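Local coordinates for protein putative aldehyde dehydrogenase (Burkholderia cenocepacia, PDB 4YWE) that probably oxidises aldehydes with NAD or NADP as acceptor, and binds calcium, at residues A97-K102 and E184-S189. Residues are numbered along the deposited sequence; the frame is centred on the assembly and turned at random.
Sequences ARDTGK and EDACLS. With CA (calcium ion), chain K.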
ATOM      1  N   ALA A  97      36.034 -14.040  -8.002  1.00 23.31           N
ATOM      2  CA  ALA A  97      36.618 -15.224  -7.376  1.00 23.42           C
ATOM      3  C   ALA A  97      38.108 -15.045  -7.104  1.00 23.72           C
ATOM      4  O   ALA A  97      38.622 -15.509  -6.088  1.00 20.83           O
ATOM      5  CB  ALA A  97      36.391 -16.447  -8.248  1.00 21.86           C
ATOM      6  N   ARG A  98      38.796 -14.372  -8.020  1.00 26.23           N
ATOM      7  CA  ARG A  98      40.232 -14.147  -7.898  1.00 27.28           C
ATOM      8  C   ARG A  98      40.540 -13.150  -6.785  1.00 26.96           C
ATOM      9  O   ARG A  98      41.592 -13.216  -6.147  1.00 27.95           O
ATOM     10  CB  ARG A  98      40.800 -13.648  -9.229  1.00 29.24           C
ATOM     11  CG  ARG A  98      42.312 -13.522  -9.273  1.00 33.60           C
ATOM     12  CD  ARG A  98      42.770 -13.061 -10.649  1.00 37.03           C
ATOM     13  NE  ARG A  98      44.224 -13.023 -10.766  1.00 39.72           N
ATOM     14  CZ  ARG A  98      44.875 -12.534 -11.817  1.00 40.81           C
ATOM     15  NH1 ARG A  98      44.200 -12.034 -12.843  1.00 38.74           N
ATOM     16  NH2 ARG A  98      46.200 -12.540 -11.838  1.00 41.75           N
ATOM     17  N   ASP A  99      39.605 -12.235  -6.555  1.00 24.13           N
ATOM     18  CA  ASP A  99      39.814 -11.124  -5.636  1.00 24.43           C
ATOM     19  C   ASP A  99      39.320 -11.447  -4.225  1.00 24.63           C
ATOM     20  O   ASP A  99      39.931 -11.040  -3.237  1.00 25.88           O
ATOM     21  CB  ASP A  99      39.113  -9.872  -6.174  1.00 25.11           C
ATOM     22  CG  ASP A  99      39.602  -8.597  -5.518  1.00 30.51           C
ATOM     23  OD1 ASP A  99      40.614  -8.647  -4.791  1.00 30.24           O
ATOM     24  OD2 ASP A  99      38.978  -7.538  -5.748  1.00 32.13           O
ATOM     25  N   THR A 100      38.216 -12.182  -4.135  1.00 23.31           N
ATOM     26  CA  THR A 100      37.621 -12.511  -2.842  1.00 21.01           C
ATOM     27  C   THR A 100      38.059 -13.884  -2.349  1.00 23.08           C
ATOM     28  O   THR A 100      38.136 -14.122  -1.143  1.00 26.88           O
ATOM     29  CB  THR A 100      36.086 -12.483  -2.904  1.00 18.88           C
ATOM     30  OG1 THR A 100      35.623 -13.580  -3.699  1.00 22.27           O
ATOM     31  CG2 THR A 100      35.601 -11.176  -3.507  1.00 19.02           C
ATOM     32  N   GLY A 101      38.332 -14.789  -3.284  1.00 21.78           N
ATOM     33  CA  GLY A 101      38.798 -16.121  -2.945  1.00 23.32           C
ATOM     34  C   GLY A 101      37.740 -17.206  -3.001  1.00 26.03           C
ATOM     35  O   GLY A 101      38.051 -18.390  -2.866  1.00 29.13           O
ATOM     36  N   LYS A 102      36.488 -16.808  -3.202  1.00 21.63           N
ATOM     37  CA  LYS A 102      35.383 -17.760  -3.236  1.00 24.63           C
ATOM     38  C   LYS A 102      35.464 -18.656  -4.471  1.00 26.00           C
ATOM     39  O   LYS A 102      36.012 -18.254  -5.499  1.00 29.68           O
ATOM     40  CB  LYS A 102      34.039 -17.023  -3.198  1.00 26.22           C
ATOM     41  CG  LYS A 102      33.763 -16.137  -4.402  1.00 28.17           C
ATOM     42  CD  LYS A 102      32.479 -15.345  -4.207  1.00 25.39           C
ATOM     43  CE  LYS A 102      32.582 -14.426  -3.002  1.00 23.88           C
ATOM     44  NZ  LYS A 102      31.289 -13.763  -2.681  1.00 21.68           N
ATOM     45  N   GLU A 184      38.906  -2.401   0.395  1.00 19.16           N
ATOM     46  CA  GLU A 184      40.279  -2.456  -0.094  1.00 20.36           C
ATOM     47  C   GLU A 184      40.763  -3.891  -0.288  1.00 21.37           C
ATOM     48  O   GLU A 184      41.722  -4.136  -1.021  1.00 22.19           O
ATOM     49  CB  GLU A 184      41.218  -1.716   0.865  1.00 21.74           C
ATOM     50  CG  GLU A 184      41.150  -2.187   2.313  1.00 25.03           C
ATOM     51  CD  GLU A 184      40.101  -1.446   3.128  1.00 30.54           C
ATOM     52  OE1 GLU A 184      38.978  -1.243   2.621  1.00 35.39           O
ATOM     53  OE2 GLU A 184      40.403  -1.063   4.278  1.00 30.79           O
ATOM     54  N   ASP A 185      40.098  -4.836   0.367  1.00 19.82           N
ATOM     55  CA  ASP A 185      40.496  -6.237   0.281  1.00 22.04           C
ATOM     56  C   ASP A 185      39.900  -6.925  -0.945  1.00 21.39           C
ATOM     57  O   ASP A 185      40.411  -7.951  -1.389  1.00 19.93           O
ATOM     58  CB  ASP A 185      40.096  -6.978   1.558  1.00 26.17           C
ATOM     59  CG  ASP A 185      41.010  -6.656   2.726  1.00 26.08           C
ATOM     60  OD1 ASP A 185      42.237  -6.846   2.588  1.00 22.69           O
ATOM     61  OD2 ASP A 185      40.506  -6.202   3.774  1.00 28.68           O
ATOM     62  N   ALA A 186      38.825  -6.356  -1.486  1.00 16.46           N
ATOM     63  CA  ALA A 186      38.201  -6.872  -2.704  1.00 17.18           C
ATOM     64  C   ALA A 186      37.220  -5.861  -3.292  1.00 19.55           C
ATOM     65  O   ALA A 186      36.189  -5.566  -2.686  1.00 20.27           O
ATOM     66  CB  ALA A 186      37.493  -8.195  -2.428  1.00 16.16           C
ATOM     67  N   CYS A 187      37.536  -5.337  -4.473  1.00 26.56           N
ATOM     68  CA  CYS A 187      36.672  -4.345  -5.107  1.00 21.72           C
ATOM     69  C   CYS A 187      36.842  -4.270  -6.622  1.00 18.78           C
ATOM     70  O   CYS A 187      36.275  -3.387  -7.267  1.00 23.68           O
ATOM     71  CB  CYS A 187      36.924  -2.963  -4.502  1.00 19.56           C
ATOM     72  SG  CYS A 187      38.597  -2.319  -4.736  1.00 22.54           S
ATOM     73  N   LEU A 188      37.612  -5.190  -7.192  1.00 18.91           N
ATOM     74  CA  LEU A 188      37.892  -5.151  -8.625  1.00 19.03           C
ATOM     75  C   LEU A 188      36.650  -5.436  -9.467  1.00 18.16           C
ATOM     76  O   LEU A 188      36.516  -4.919 -10.576  1.00 19.72           O
ATOM     77  CB  LEU A 188      39.000  -6.144  -8.984  1.00 23.32           C
ATOM     78  CG  LEU A 188      40.426  -5.708  -8.638  1.00 23.96           C
ATOM     79  CD1 LEU A 188      41.441  -6.676  -9.230  1.00 21.71           C
ATOM     80  CD2 LEU A 188      40.684  -4.289  -9.121  1.00 24.74           C
ATOM     81  N   SER A 189      35.744  -6.253  -8.940  1.00 17.41           N
ATOM     82  CA  SER A 189      34.519  -6.582  -9.659  1.00 21.08           C
ATOM     83  C   SER A 189      33.634  -5.350  -9.806  1.00 18.20           C
ATOM     84  O   SER A 189      33.060  -5.114 -10.869  1.00 19.55           O
ATOM     85  CB  SER A 189      33.757  -7.700  -8.945  1.00 21.13           C
ATOM     86  OG  SER A 189      33.299  -7.274  -7.673  1.00 25.25           O
TER
HETATM   87 CA    CA K 503      41.850  -9.512  -2.846  1.00 57.24          CA
HETATM   88  O   HOH W   1      36.518  -7.930  -7.043  1.00 27.43           O
HETATM   89  O   HOH W   2      42.227 -10.680  -0.751  1.00 18.13           O
HETATM   90  O   HOH W   3      43.273  -7.612  -1.930  1.00 25.34           O
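A calcium site joins Asp99, near the C-terminal end of helix 89-100, to Asp185 in the loop that leads into helix 188-200. Four of the six ligands come from protein: Asp99 gives both its carbonyl O and OD1, each 2.5 Å from the calcium ion, Asp185 adds its carbonyl O at 2.6 Å, and Val32 O supplies the fourth. Waters 2 and 3 complete the set. Asp185 binds through its backbone alone, its OD1 taking a weak hydrogen bond from Asn333 ND2. OD1 of Asp99 and Asp185 O approach within 3.5 Å because both bind the cation, not each other.

OD2 of Asp99 accepts hydrogen bonds at the N-terminus of helix 188-200. With CG anti to the backbone N (chi1 -163°), the Asp99 side chain reaches across to the backbone N-H groups of Cys187, the N-cap residue, and Leu188. Leu188 N donates to Asp99 OD2 at 3.1 Å, nearly straight (171°) and almost in line with the C-O bond; Cys187 N donates at 2.9 Å on the syn side, more bent and 30° out of the carboxylate plane. Water 1 also donates to OD2 and accepts from Ser189 N, extending the grip to a third amide. One buried carboxylate thus faces a cation with one oxygen and a helix N-terminus with the other, which would probably favour its ionised form.

Alongside, Thr100 CG2 meets Ala186 CB at 3.7 Å, while OG1 turns back to Glu96 O. Leu188 CB lies 3.5 Å from Asp99 OD2, and its side chain also touches Val31, Phe40 and Ile43.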